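Local coordinates for dihydropyrimidinase (Brevibacillus agri, PDB 3SFW), which catalyses the reversible hydrolytic ring opening of dihydropyrimidines, probably at a pair of zinc ions in an amidohydrolase-type TIM barrel, at residues A[60-64]-A[108-112]. Sequence-based numbering, arbitrary orientation.
Sequences HLDMP and WHEKA. With ZN (zinc ion), chain F.
The K111 chain crosses the D62 side chain at a slant and brings its amine to two oxygens of that one residue. NZ donates to the backbone D62 O at 2.9 Å, nearly in line with the carbonyl bond. It also forms a salt bridge with D62 OD2 at 3.2 Å, reaching this oxygen from well above the carboxylate plane. The lysine chain runs extended to CE and bends only at its last torsion (chi4 -65°), which turns the amine into the grip between carbonyl and carboxylate. On its way CE passes 3.4 Å above one face of the W108 indole, so this last methylene rests on the ring near its rim while the charge is held by D62. A methionine here would probably leave the D62 carboxylate without its counter-charge and the D62 carbonyl without this donor. Beyond the lysine, P64 CD meets W108 CH2 at 4.1 Å, approaching the ring obliquely. A water in the plane of the indole donates to L61 O at 2.8 Å and accepts a weak bond from W108 NE1, whose stronger partner is D91. At the start of the loop, H60 NE2 binds zinc at 2.1 Å, sharing the metal with H58, D315 and the carboxylated K150. The contact thus joins helix 101-112 on the outside of the barrel to the metal-bearing loop that follows strand 49-59, with F74 of helix 74-83 against K111 and strand 86-93 contributing I89 against L61 and C93 against W108.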
loop_
_atom_site.group_PDB
_atom_site.type_symbol
_atom_site.label_atom_id
_atom_site.label_comp_id
_atom_site.label_asym_id
_atom_site.label_seq_id
_atom_site.Cartn_x
_atom_site.Cartn_y
_atom_site.Cartn_z
ATOM N N HIS A 60 -34.712 5.057 5.046
ATOM C CA HIS A 60 -35.406 4.034 5.818
ATOM C C HIS A 60 -36.718 4.624 6.359
ATOM O O HIS A 60 -36.849 4.890 7.577
ATOM C CB HIS A 60 -34.531 3.567 7.001
ATOM C CG HIS A 60 -33.230 2.959 6.574
ATOM N ND1 HIS A 60 -33.145 1.676 6.073
ATOM C CD2 HIS A 60 -31.979 3.473 6.526
ATOM C CE1 HIS A 60 -31.878 1.397 5.799
ATOM N NE2 HIS A 60 -31.153 2.486 6.037
ATOM N N LEU A 61 -37.660 4.897 5.455
ATOM C CA LEU A 61 -38.922 5.509 5.895
ATOM C C LEU A 61 -39.885 4.418 6.412
ATOM O O LEU A 61 -40.008 3.335 5.809
ATOM C CB LEU A 61 -39.570 6.241 4.708
ATOM C CG LEU A 61 -38.669 7.272 4.011
ATOM C CD1 LEU A 61 -39.491 8.051 2.955
ATOM C CD2 LEU A 61 -38.119 8.277 5.071
ATOM N N ASP A 62 -40.620 4.729 7.491
ATOM C CA ASP A 62 -41.564 3.789 8.081
ATOM C C ASP A 62 -40.949 2.426 8.320
ATOM O O ASP A 62 -41.550 1.380 7.987
ATOM C CB ASP A 62 -42.814 3.653 7.196
ATOM C CG ASP A 62 -44.038 3.155 7.972
ATOM O OD1 ASP A 62 -44.251 3.570 9.138
ATOM O OD2 ASP A 62 -44.796 2.349 7.394
ATOM N N MET A 63 -39.725 2.422 8.817
ATOM C CA MET A 63 -38.967 1.185 8.951
ATOM C C MET A 63 -39.139 0.620 10.368
ATOM O O MET A 63 -38.857 1.300 11.354
ATOM C CB MET A 63 -37.476 1.496 8.749
ATOM C CG MET A 63 -36.564 0.237 8.909
ATOM S SD MET A 63 -34.909 0.781 9.402
ATOM C CE MET A 63 -33.950 -0.687 9.295
ATOM N N PRO A 64 -39.497 -0.656 10.480
ATOM C CA PRO A 64 -39.472 -1.283 11.821
ATOM C C PRO A 64 -38.041 -1.630 12.240
ATOM O O PRO A 64 -37.358 -2.381 11.528
ATOM C CB PRO A 64 -40.284 -2.580 11.614
ATOM C CG PRO A 64 -40.061 -2.928 10.133
ATOM C CD PRO A 64 -39.859 -1.601 9.396
ATOM N N TRP A 108 -43.705 -3.027 1.111
ATOM C CA TRP A 108 -43.105 -1.716 0.835
ATOM C C TRP A 108 -43.881 -0.833 -0.147
ATOM O O TRP A 108 -43.978 0.371 0.055
ATOM C CB TRP A 108 -41.603 -1.853 0.450
ATOM C CG TRP A 108 -40.680 -1.438 1.537
ATOM C CD1 TRP A 108 -39.927 -0.281 1.559
ATOM C CD2 TRP A 108 -40.478 -2.075 2.806
ATOM N NE1 TRP A 108 -39.301 -0.155 2.778
ATOM C CE2 TRP A 108 -39.582 -1.248 3.551
ATOM C CE3 TRP A 108 -40.985 -3.254 3.413
ATOM C CZ2 TRP A 108 -39.197 -1.550 4.872
ATOM C CZ3 TRP A 108 -40.542 -3.591 4.722
ATOM C CH2 TRP A 108 -39.643 -2.746 5.420
ATOM N N HIS A 109 -44.453 -1.417 -1.218
ATOM C CA HIS A 109 -45.311 -0.629 -2.094
ATOM C C HIS A 109 -46.492 -0.065 -1.298
ATOM O O HIS A 109 -46.884 1.090 -1.503
ATOM C CB HIS A 109 -45.805 -1.487 -3.261
ATOM C CG HIS A 109 -44.832 -1.570 -4.402
ATOM N ND1 HIS A 109 -44.581 -0.506 -5.240
ATOM C CD2 HIS A 109 -43.959 -2.550 -4.759
ATOM C CE1 HIS A 109 -43.690 -0.876 -6.152
ATOM N NE2 HIS A 109 -43.275 -2.099 -5.863
ATOM N N GLU A 110 -47.005 -0.851 -0.356
ATOM C CA GLU A 110 -48.174 -0.390 0.428
ATOM C C GLU A 110 -47.772 0.732 1.431
ATOM O O GLU A 110 -48.504 1.701 1.570
ATOM C CB GLU A 110 -48.889 -1.564 1.108
ATOM C CG GLU A 110 -50.113 -1.205 1.990
ATOM C CD GLU A 110 -51.250 -0.506 1.228
ATOM O OE1 GLU A 110 -52.105 0.133 1.891
ATOM O OE2 GLU A 110 -51.304 -0.597 -0.022
ATOM N N LYS A 111 -46.507 0.735 1.884
ATOM C CA LYS A 111 -46.012 1.870 2.687
ATOM C C LYS A 111 -46.009 3.162 1.865
ATOM O O LYS A 111 -46.246 4.252 2.398
ATOM C CB LYS A 111 -44.585 1.619 3.235
ATOM C CG LYS A 111 -44.440 0.521 4.204
ATOM C CD LYS A 111 -42.931 0.393 4.617
ATOM C CE LYS A 111 -42.721 -0.764 5.567
ATOM N NZ LYS A 111 -43.432 -0.517 6.890
ATOM N N ALA A 112 -45.646 3.069 0.585
ATOM C CA ALA A 112 -45.453 4.263 -0.211
ATOM C C ALA A 112 -46.696 4.737 -0.991
ATOM O O ALA A 112 -46.865 5.927 -1.266
ATOM C CB ALA A 112 -44.264 4.067 -1.155
HETATM ZN ZN ZN F . -29.066 2.372 6.345
HETATM O O HOH W 1 -37.834 1.683 5.163
#